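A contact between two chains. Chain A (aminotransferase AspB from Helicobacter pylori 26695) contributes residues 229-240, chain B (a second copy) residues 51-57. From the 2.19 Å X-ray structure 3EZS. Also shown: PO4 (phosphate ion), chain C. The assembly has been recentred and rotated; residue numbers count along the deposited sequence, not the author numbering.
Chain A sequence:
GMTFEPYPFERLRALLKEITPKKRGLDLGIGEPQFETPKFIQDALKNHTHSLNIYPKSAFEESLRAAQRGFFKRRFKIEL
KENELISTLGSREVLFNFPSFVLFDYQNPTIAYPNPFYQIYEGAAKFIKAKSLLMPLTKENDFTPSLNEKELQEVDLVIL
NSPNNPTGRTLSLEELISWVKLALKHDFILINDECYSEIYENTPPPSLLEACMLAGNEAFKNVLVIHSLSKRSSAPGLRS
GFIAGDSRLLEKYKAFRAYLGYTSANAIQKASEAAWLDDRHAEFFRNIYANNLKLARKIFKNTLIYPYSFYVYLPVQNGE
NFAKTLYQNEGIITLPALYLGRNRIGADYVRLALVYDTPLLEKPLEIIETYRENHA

Chain A, residues 229-240: LSKRSSAPGLRS
Chain B, residues 51-57: SLNIYPK

The two stretches, from two copies of the aminotransferase AspB, bury 493 Å² between them and meet where a short 3-10 segment of chain A, residues 236-238, packs on a stretch of chain B, residues 51-57, that has no regular helix or strand. In register, A:Gly237 lies nearest B:Leu52 (CA to CA 4.3 Å), A:Ala235 nearest B:Asn53 (4.8 Å) and A:Pro236 nearest B:Tyr55 (5.2 Å).

The backbone link is a hydrogen bond from A:Gly237 N to B:Leu52 O, 2.8 Å long with an angle of 153° at the hydrogen. The same carbonyl receives a CA-H...O contact from A:Ala235 CA (3.5 Å), whereas A:Pro236 N, 3.4 Å from B:Leu52 O, has no hydrogen to give. Glycine suits its position (phi/psi -63/-21), for an ideal CB would fall 2.9 Å from B:Leu52 O, a clash.

A:Pro236, C-gamma endo, points toward chain B and sets its CB 3.4 Å from the centroid of the B:Tyr55 ring, only 2° off the normal. B:Tyr55 (chi1 -80°, chi2 82°) leaves the loop sideways, yet its hydroxyl reaches A:Lys231, whose NZ donates to B:Tyr55 OH at 2.6 Å through an m, t, t, p side chain. Apolar packing continues where A:Leu238 CD2 meets B:Leu52 CD2 at 4.0 Å, both leucines being m, t.

A:Arg239, in a left-handed conformation (53/60) with chi1 to chi3 all m, folds back so that NH1 donates to A:Pro236 O (3.1 Å, 169°). A:Arg239 NH1 also donates to PO4 O3 (3.1 Å) and A:Arg239 NH2 to PO4 O2 (2.8 Å), while A:Arg239 NE is satisfied elsewhere in the structure. A:Ser230 OG (chi1 m) donates to phosphate O3 at 2.7 Å. That oxygen sits at the edge of the tyrosine ring, 3.5 Å from B:Tyr55 CE2, so the anion, probably from the crystallisation liquor, borders the contact.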

# COMPACT_ATOMS: atom_id res chain seq x y z
N LEU A 229 1.94 0.09 15.08
CA LEU A 229 1.37 -0.77 16.12
C LEU A 229 2.06 -2.15 16.21
O LEU A 229 1.86 -2.90 17.17
CB LEU A 229 -0.09 -1.02 15.74
CG LEU A 229 -1.07 -1.50 16.78
CD1 LEU A 229 -1.12 -0.53 17.96
CD2 LEU A 229 -2.45 -1.64 16.12
N SER A 230 2.84 -2.48 15.20
CA SER A 230 3.42 -3.81 15.05
C SER A 230 4.14 -4.38 16.25
O SER A 230 3.90 -5.53 16.61
CB SER A 230 4.35 -3.84 13.84
OG SER A 230 3.64 -3.43 12.68
N LYS A 231 5.03 -3.59 16.84
CA LYS A 231 5.85 -4.06 17.98
C LYS A 231 5.12 -3.90 19.29
O LYS A 231 5.12 -4.81 20.14
CB LYS A 231 7.21 -3.36 17.99
CG LYS A 231 8.10 -3.88 16.85
CD LYS A 231 9.11 -2.87 16.43
CE LYS A 231 9.98 -3.40 15.29
NZ LYS A 231 9.22 -4.02 14.18
N ARG A 232 4.46 -2.76 19.43
CA ARG A 232 3.68 -2.44 20.60
C ARG A 232 2.66 -3.51 20.98
O ARG A 232 2.52 -3.83 22.17
CB ARG A 232 2.91 -1.13 20.33
CG ARG A 232 2.01 -0.67 21.42
CD ARG A 232 1.27 0.60 21.05
NE ARG A 232 0.54 1.09 22.22
CZ ARG A 232 -0.74 0.82 22.53
NH1 ARG A 232 -1.52 0.08 21.74
NH2 ARG A 232 -1.24 1.31 23.64
N SER A 233 1.95 -4.05 19.98
CA SER A 233 0.85 -4.97 20.26
C SER A 233 1.01 -6.38 19.71
O SER A 233 0.06 -7.14 19.70
CB SER A 233 -0.44 -4.37 19.69
OG SER A 233 -0.62 -3.02 20.13
N SER A 234 2.22 -6.75 19.30
CA SER A 234 2.47 -8.07 18.68
C SER A 234 1.39 -8.41 17.64
O SER A 234 0.84 -9.53 17.61
CB SER A 234 2.56 -9.18 19.73
OG SER A 234 3.60 -8.93 20.66
N ALA A 235 1.11 -7.42 16.79
CA ALA A 235 0.10 -7.51 15.75
C ALA A 235 0.59 -6.88 14.45
O ALA A 235 -0.10 -6.00 13.93
CB ALA A 235 -1.18 -6.80 16.21
N PRO A 236 1.76 -7.31 13.91
CA PRO A 236 2.27 -6.77 12.65
C PRO A 236 1.33 -7.03 11.48
O PRO A 236 1.29 -6.23 10.56
CB PRO A 236 3.59 -7.52 12.44
CG PRO A 236 3.43 -8.78 13.21
CD PRO A 236 2.67 -8.35 14.43
N GLY A 237 0.53 -8.10 11.54
CA GLY A 237 -0.43 -8.39 10.47
C GLY A 237 -1.53 -7.35 10.26
O GLY A 237 -2.13 -7.30 9.19
N LEU A 238 -1.81 -6.52 11.27
CA LEU A 238 -2.83 -5.50 11.16
C LEU A 238 -2.44 -4.36 10.20
O LEU A 238 -3.32 -3.73 9.62
CB LEU A 238 -3.20 -4.93 12.55
CG LEU A 238 -3.99 -5.86 13.49
CD1 LEU A 238 -4.16 -5.24 14.86
CD2 LEU A 238 -5.37 -6.24 12.94
N ARG A 239 -1.13 -4.15 10.01
CA ARG A 239 -0.60 -3.10 9.14
C ARG A 239 -1.22 -1.76 9.53
O ARG A 239 -1.90 -1.13 8.73
CB ARG A 239 -0.86 -3.40 7.65
CG ARG A 239 -0.54 -4.80 7.16
CD ARG A 239 0.90 -5.28 7.40
NE ARG A 239 1.91 -4.29 7.05
CZ ARG A 239 2.78 -3.69 7.87
NH1 ARG A 239 2.86 -3.96 9.16
NH2 ARG A 239 3.62 -2.81 7.35
N SER A 240 -1.00 -1.36 10.77
CA SER A 240 -1.53 -0.10 11.28
C SER A 240 -0.43 0.79 11.85
O SER A 240 0.38 0.38 12.68
CB SER A 240 -2.60 -0.33 12.35
OG SER A 240 -3.14 0.93 12.75
N SER B 51 -2.88 -15.72 13.00
CA SER B 51 -1.74 -15.31 12.17
C SER B 51 -1.45 -13.79 12.12
O SER B 51 -0.58 -13.36 11.36
CB SER B 51 -1.91 -15.85 10.75
OG SER B 51 -2.97 -15.20 10.07
N LEU B 52 -2.14 -12.99 12.95
CA LEU B 52 -1.89 -11.55 13.02
C LEU B 52 -0.52 -11.22 13.60
O LEU B 52 -0.06 -10.10 13.47
CB LEU B 52 -2.97 -10.82 13.83
CG LEU B 52 -4.37 -10.72 13.20
CD1 LEU B 52 -5.37 -10.08 14.19
CD2 LEU B 52 -4.33 -9.96 11.91
N ASN B 53 0.13 -12.20 14.23
CA ASN B 53 1.43 -11.98 14.83
C ASN B 53 2.59 -12.12 13.86
O ASN B 53 3.72 -11.94 14.25
CB ASN B 53 1.66 -12.83 16.09
CG ASN B 53 1.74 -14.33 15.83
OD1 ASN B 53 1.18 -14.85 14.87
ND2 ASN B 53 2.43 -15.05 16.73
N ILE B 54 2.31 -12.42 12.60
CA ILE B 54 3.33 -12.65 11.59
C ILE B 54 3.40 -11.46 10.64
O ILE B 54 2.35 -11.00 10.16
CB ILE B 54 2.97 -13.93 10.77
CG1 ILE B 54 2.96 -15.16 11.70
CG2 ILE B 54 3.95 -14.14 9.62
CD1 ILE B 54 2.65 -16.44 10.99
N TYR B 55 4.62 -10.95 10.39
CA TYR B 55 4.83 -9.87 9.43
C TYR B 55 4.51 -10.44 8.05
O TYR B 55 5.14 -11.42 7.65
CB TYR B 55 6.28 -9.35 9.44
CG TYR B 55 6.57 -8.38 10.56
CD1 TYR B 55 6.87 -8.86 11.83
CD2 TYR B 55 6.55 -6.99 10.35
CE1 TYR B 55 7.14 -7.99 12.89
CE2 TYR B 55 6.84 -6.09 11.42
CZ TYR B 55 7.13 -6.61 12.68
OH TYR B 55 7.41 -5.81 13.77
N PRO B 56 3.47 -9.90 7.38
CA PRO B 56 3.22 -10.43 6.04
C PRO B 56 4.37 -10.18 5.06
O PRO B 56 5.14 -9.24 5.24
CB PRO B 56 1.97 -9.65 5.58
CG PRO B 56 1.33 -9.19 6.84
CD PRO B 56 2.47 -8.89 7.76
N LYS B 57 4.43 -11.00 4.02
CA LYS B 57 5.45 -10.87 3.00
C LYS B 57 4.95 -10.02 1.85
O LYS B 57 3.76 -10.06 1.51
CB LYS B 57 5.83 -12.27 2.51
CG LYS B 57 6.34 -13.14 3.65
CD LYS B 57 6.76 -14.53 3.23
CE LYS B 57 5.67 -15.28 2.51
NZ LYS B 57 5.91 -16.76 2.58
P PO4 C . 5.85 -1.64 10.27
O1 PO4 C . 5.01 -0.58 10.94
O2 PO4 C . 5.71 -1.56 8.79
O3 PO4 C . 5.37 -2.98 10.69
O4 PO4 C . 7.28 -1.39 10.62